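Local coordinates for protein aldehyde dehydrogenase (Bartonella henselae, PDB 3I44) that probably oxidises aldehydes to the corresponding carboxylic acids with a nicotinamide cofactor, as other members of the aldehyde dehydrogenase family do, at residues L95-I109 with A120-R133. The protein carries 1 engineered substitution. Sequence-based numbering, arbitrary orientation. Where two conformers were deposited one is given.
Sequences LEIYEKRSSDMAKTI and ALNAQTATGSSHIR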
loop_
_atom_site.group_PDB
_atom_site.type_symbol
_atom_site.label_atom_id
_atom_site.label_comp_id
_atom_site.label_asym_id
_atom_site.label_seq_id
_atom_site.Cartn_x
_atom_site.Cartn_y
_atom_site.Cartn_z
ATOM N N LEU A 95 0.040 24.150 -16.916
ATOM C CA LEU A 95 -0.691 23.755 -18.100
ATOM C C LEU A 95 -0.542 24.779 -19.235
ATOM O O LEU A 95 -0.310 24.407 -20.377
ATOM C CB LEU A 95 -2.172 23.583 -17.782
ATOM C CG LEU A 95 -3.059 23.155 -18.967
ATOM C CD1 LEU A 95 -2.523 21.847 -19.622
ATOM C CD2 LEU A 95 -4.518 22.992 -18.539
ATOM N N GLU A 96 -0.722 26.059 -18.903
ATOM C CA GLU A 96 -0.577 27.136 -19.884
ATOM C C GLU A 96 0.808 27.099 -20.542
ATOM O O GLU A 96 0.897 27.179 -21.755
ATOM C CB GLU A 96 -0.818 28.499 -19.243
ATOM C CG GLU A 96 -0.361 29.621 -20.129
ATOM C CD GLU A 96 -0.669 30.981 -19.570
ATOM O OE1 GLU A 96 -0.776 31.145 -18.347
ATOM O OE2 GLU A 96 -0.761 31.899 -20.385
ATOM N N ILE A 97 1.879 26.969 -19.760
ATOM C CA ILE A 97 3.212 26.920 -20.347
ATOM C C ILE A 97 3.430 25.585 -21.090
ATOM O O ILE A 97 4.052 25.554 -22.136
ATOM C CB ILE A 97 4.323 27.203 -19.293
ATOM C CG1 ILE A 97 4.180 28.642 -18.748
ATOM C CG2 ILE A 97 5.679 26.962 -19.894
ATOM C CD1 ILE A 97 4.608 28.801 -17.285
ATOM N N TYR A 98 2.887 24.494 -20.560
ATOM C CA TYR A 98 2.956 23.191 -21.227
ATOM C C TYR A 98 2.376 23.246 -22.623
ATOM O O TYR A 98 3.010 22.761 -23.568
ATOM C CB TYR A 98 2.237 22.124 -20.408
ATOM C CG TYR A 98 2.360 20.689 -20.896
ATOM C CD1 TYR A 98 3.348 19.818 -20.379
ATOM C CD2 TYR A 98 1.468 20.179 -21.828
ATOM C CE1 TYR A 98 3.424 18.469 -20.804
ATOM C CE2 TYR A 98 1.543 18.864 -22.249
ATOM C CZ TYR A 98 2.527 18.014 -21.742
ATOM O OH TYR A 98 2.563 16.715 -22.200
ATOM N N GLU A 99 1.203 23.873 -22.766
ATOM C CA GLU A 99 0.581 24.014 -24.081
ATOM C C GLU A 99 1.440 24.899 -24.990
ATOM O O GLU A 99 1.625 24.582 -26.183
ATOM C CB GLU A 99 -0.874 24.534 -24.028
ATOM C CG GLU A 99 -1.926 23.560 -23.546
ATOM C CD GLU A 99 -2.128 22.322 -24.439
ATOM O OE1 GLU A 99 -1.548 22.231 -25.551
ATOM O OE2 GLU A 99 -2.901 21.423 -24.024
ATOM N N LYS A 100 1.982 25.980 -24.440
ATOM C CA LYS A 100 2.856 26.857 -25.228
ATOM C C LYS A 100 4.064 26.082 -25.759
ATOM O O LYS A 100 4.501 26.305 -26.876
ATOM C CB LYS A 100 3.315 28.084 -24.434
ATOM C CG LYS A 100 4.276 29.019 -25.232
ATOM C CD LYS A 100 4.537 30.343 -24.512
ATOM C CE LYS A 100 5.351 30.113 -23.245
ATOM N NZ LYS A 100 5.841 31.376 -22.604
ATOM N N ARG A 101 4.557 25.111 -25.000
ATOM C CA ARG A 101 5.759 24.392 -25.420
ATOM C C ARG A 101 5.484 23.019 -26.017
ATOM O O ARG A 101 6.408 22.207 -26.184
ATOM C CB ARG A 101 6.713 24.325 -24.234
ATOM C CG ARG A 101 7.159 25.707 -23.806
ATOM C CD ARG A 101 8.538 26.023 -24.323
ATOM N NE ARG A 101 9.478 26.112 -23.232
ATOM C CZ ARG A 101 10.788 25.878 -23.309
ATOM N NH1 ARG A 101 11.503 25.995 -22.208
ATOM N NH2 ARG A 101 11.383 25.506 -24.440
ATOM N N SER A 102 4.230 22.777 -26.400
ATOM C CA SER A 102 3.819 21.451 -26.792
ATOM C C SER A 102 4.563 20.913 -28.015
ATOM O O SER A 102 4.873 19.721 -28.067
ATOM C CB SER A 102 2.288 21.348 -26.996
ATOM O OG SER A 102 1.774 22.414 -27.774
ATOM N N SER A 103 4.856 21.752 -28.999
ATOM C CA SER A 103 5.530 21.184 -30.159
ATOM C C SER A 103 7.045 20.991 -29.905
ATOM O O SER A 103 7.622 20.086 -30.465
ATOM C CB SER A 103 5.203 21.947 -31.442
ATOM O OG SER A 103 5.555 23.287 -31.275
ATOM N N ASP A 104 7.659 21.776 -29.021
ATOM C CA ASP A 104 9.010 21.474 -28.510
ATOM C C ASP A 104 9.008 20.129 -27.801
ATOM O O ASP A 104 9.924 19.316 -27.949
ATOM C CB ASP A 104 9.485 22.549 -27.495
ATOM C CG ASP A 104 9.910 23.851 -28.159
ATOM O OD1 ASP A 104 10.197 23.835 -29.370
ATOM O OD2 ASP A 104 9.952 24.893 -27.459
ATOM N N MET A 105 7.946 19.874 -27.041
ATOM C CA MET A 105 7.824 18.613 -26.304
ATOM C C MET A 105 7.653 17.406 -27.222
ATOM O O MET A 105 8.329 16.362 -27.040
ATOM C CB MET A 105 6.670 18.708 -25.288
ATOM C CG MET A 105 6.524 17.478 -24.385
ATOM S SD MET A 105 7.913 17.267 -23.272
ATOM C CE MET A 105 7.633 18.571 -22.058
ATOM N N ALA A 106 6.766 17.543 -28.215
ATOM C CA ALA A 106 6.590 16.506 -29.230
ATOM C C ALA A 106 7.902 16.156 -29.960
ATOM O O ALA A 106 8.228 14.989 -30.165
ATOM C CB ALA A 106 5.516 16.934 -30.251
ATOM N N LYS A 107 8.626 17.167 -30.407
ATOM C CA LYS A 107 9.905 16.942 -31.114
ATOM C C LYS A 107 10.934 16.254 -30.197
ATOM O O LYS A 107 11.634 15.339 -30.629
ATOM C CB LYS A 107 10.462 18.269 -31.685
ATOM N N THR A 108 10.985 16.675 -28.929
ATOM C CA THR A 108 11.919 16.116 -27.950
ATOM C C THR A 108 11.602 14.630 -27.711
ATOM O O THR A 108 12.487 13.762 -27.778
ATOM C CB THR A 108 11.860 16.871 -26.669
ATOM O OG1 THR A 108 12.155 18.250 -26.906
ATOM C CG2 THR A 108 12.834 16.311 -25.625
ATOM N N ILE A 109 10.326 14.330 -27.489
ATOM C CA ILE A 109 9.915 12.946 -27.272
ATOM C C ILE A 109 10.202 12.077 -28.487
ATOM O O ILE A 109 10.789 10.996 -28.355
ATOM C CB ILE A 109 8.435 12.839 -26.877
ATOM C CG1 ILE A 109 8.232 13.475 -25.478
ATOM C CG2 ILE A 109 7.990 11.357 -26.953
ATOM C CD1 ILE A 109 6.736 13.595 -24.998
ATOM N N ALA A 120 3.575 11.755 -31.513
ATOM C CA ALA A 120 4.358 12.408 -30.471
ATOM C C ALA A 120 3.603 13.655 -29.975
ATOM O O ALA A 120 3.645 13.989 -28.788
ATOM C CB ALA A 120 5.793 12.807 -30.998
ATOM N N LEU A 121 2.958 14.383 -30.882
ATOM C CA LEU A 121 2.143 15.547 -30.481
ATOM C C LEU A 121 0.764 15.107 -29.982
ATOM O O LEU A 121 0.386 15.466 -28.871
ATOM C CB LEU A 121 1.984 16.561 -31.618
ATOM C CG LEU A 121 1.195 17.843 -31.310
ATOM C CD1 LEU A 121 1.924 18.689 -30.231
ATOM C CD2 LEU A 121 0.970 18.703 -32.561
ATOM N N ASN A 122 0.017 14.328 -30.771
ATOM C CA ASN A 122 -1.400 14.098 -30.467
ATOM C C ASN A 122 -1.686 13.026 -29.395
ATOM O O ASN A 122 -2.819 12.885 -28.966
ATOM C CB ASN A 122 -2.226 13.831 -31.735
ATOM C CG ASN A 122 -1.913 12.501 -32.398
ATOM O OD1 ASN A 122 -1.703 11.459 -31.727
ATOM N ND2 ASN A 122 -1.937 12.503 -33.750
ATOM N N ALA A 123 -0.670 12.277 -28.975
ATOM C CA ALA A 123 -0.843 11.267 -27.947
ATOM C C ALA A 123 0.222 11.425 -26.873
ATOM O O ALA A 123 -0.113 11.684 -25.738
ATOM C CB ALA A 123 -0.839 9.886 -28.551
ATOM N N GLN A 124 1.510 11.336 -27.223
ATOM C CA GLN A 124 2.568 11.450 -26.185
ATOM C C GLN A 124 2.451 12.786 -25.425
ATOM O O GLN A 124 2.497 12.814 -24.189
ATOM C CB GLN A 124 3.964 11.262 -26.784
ATOM C CG GLN A 124 4.258 9.833 -27.293
ATOM C CD GLN A 124 4.759 8.920 -26.187
ATOM O OE1 GLN A 124 4.910 9.341 -25.030
ATOM N NE2 GLN A 124 5.006 7.648 -26.529
ATOM N N THR A 125 2.310 13.891 -26.151
ATOM C CA THR A 125 2.266 15.185 -25.507
ATOM C C THR A 125 0.842 15.525 -25.014
ATOM O O THR A 125 0.670 15.908 -23.880
ATOM C CB THR A 125 2.821 16.295 -26.408
ATOM O OG1 THR A 125 4.178 15.977 -26.776
ATOM C CG2 THR A 125 2.781 17.646 -25.661
ATOM N N ALA A 126 -0.159 15.318 -25.840
ATOM C CA ALA A 126 -1.540 15.607 -25.470
ATOM C C ALA A 126 -2.053 14.840 -24.250
ATOM O O ALA A 126 -2.842 15.393 -23.523
ATOM C CB ALA A 126 -2.494 15.339 -26.689
ATOM N N THR A 127 -1.634 13.584 -24.014
ATOM C CA THR A 127 -2.082 12.886 -22.804
ATOM C C THR A 127 -1.614 13.609 -21.529
ATOM O O THR A 127 -2.345 13.656 -20.545
ATOM C CB THR A 127 -1.719 11.373 -22.777
ATOM O OG1 THR A 127 -0.286 11.175 -22.855
ATOM C CG2 THR A 127 -2.407 10.703 -23.925
ATOM N N GLY A 128 -0.430 14.225 -21.586
ATOM C CA GLY A 128 0.062 15.078 -20.491
ATOM C C GLY A 128 -0.921 16.171 -20.134
ATOM O O GLY A 128 -1.311 16.332 -18.940
ATOM N N SER A 129 -1.364 16.904 -21.168
ATOM C CA SER A 129 -2.296 17.999 -20.938
ATOM C C SER A 129 -3.637 17.449 -20.441
ATOM O O SER A 129 -4.243 18.040 -19.553
ATOM C CB SER A 129 -2.467 18.875 -22.185
ATOM O OG SER A 129 -2.364 18.108 -23.375
ATOM N N SER A 130 -4.078 16.318 -20.982
ATOM C CA SER A 130 -5.334 15.696 -20.548
ATOM C C SER A 130 -5.286 15.262 -19.072
ATOM O O SER A 130 -6.247 15.441 -18.314
ATOM C CB SER A 130 -5.673 14.506 -21.434
ATOM O OG SER A 130 -6.796 13.824 -20.930
ATOM N N HIS A 131 -4.167 14.694 -18.646
ATOM C CA HIS A 131 -4.003 14.347 -17.228
ATOM C C HIS A 131 -4.015 15.600 -16.342
ATOM O O HIS A 131 -4.696 15.626 -15.344
ATOM C CB HIS A 131 -2.716 13.570 -16.989
ATOM C CG HIS A 131 -2.720 12.203 -17.595
ATOM N ND1 HIS A 131 -3.873 11.476 -17.768
ATOM C CD2 HIS A 131 -1.710 11.411 -18.012
ATOM C CE1 HIS A 131 -3.575 10.305 -18.303
ATOM N NE2 HIS A 131 -2.269 10.240 -18.451
ATOM N N ILE A 132 -3.288 16.632 -16.725
ATOM C CA ILE A 132 -3.287 17.857 -15.973
ATOM C C ILE A 132 -4.721 18.361 -15.781
ATOM O O ILE A 132 -5.120 18.650 -14.655
ATOM C CB ILE A 132 -2.427 18.956 -16.621
ATOM C CG1 ILE A 132 -0.941 18.561 -16.566
ATOM C CG2 ILE A 132 -2.658 20.233 -15.850
ATOM C CD1 ILE A 132 0.002 19.374 -17.404
ATOM N N ARG A 133 -5.486 18.450 -16.860
ATOM C CA ARG A 133 -6.879 18.929 -16.778
ATOM C C ARG A 133 -7.752 18.044 -15.891
ATOM O O ARG A 133 -8.640 18.553 -15.201
ATOM C CB ARG A 133 -7.523 19.031 -18.178
ATOM C CG ARG A 133 -6.843 20.048 -19.100
ATOM C CD ARG A 133 -7.635 20.306 -20.405
ATOM N NE ARG A 133 -8.155 19.066 -20.956
ATOM C CZ ARG A 133 -7.531 18.352 -21.871
ATOM N NH1 ARG A 133 -6.372 18.776 -22.365
ATOM N NH2 ARG A 133 -8.060 17.202 -22.263
#
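Thr-125, Tyr-98 and Leu-95 bury more surface than any other residues in this all-helical packing of an aldehyde dehydrogenase fold, where segment 120-133 runs nearly antiparallel to 95-100 (166°) and meets 102-109 at a steep 104°. Thr-125 is a knob in a hole made by Tyr-98, Ser-102, Met-105 and Ala-106. Both its branches occupy that hole: CG2, anti to the backbone N, lies 3.6 Å from Tyr-98 OH, while OG1 sits against Met-105 CG and also donates to Ala-120 O at 2.9 Å. Ala-120 O takes the Thr-125 backbone N-H as well, from the other face of its carbonyl plane, across the wider pi-type turn at 120-125.

Where the helices cross, the small Ala-106 and Ala-120 let the backbones come close: Ala-106 CA is 4.7 Å from Leu-121 CA, and Ala-120 CB reaches Ala-106 O at 3.4 Å. Ile-109 lays CG2 and CD1 against the aliphatic part of Gln-124, whose amide NE2 is hydrogen-bonded to Asn-172 O.

Toward the other end, Leu-95 rests on Ile-132, its CB 3.9 Å from Ile-132 CG2. Ile-132 CD1 also covers one face of the Tyr-98 ring. Tyr-98 OH comes 3.4 Å from Gly-128 CA, where there is no side chain, and donates to a lone pair of Thr-125 O, in the carbonyl plane, at 2.7 Å.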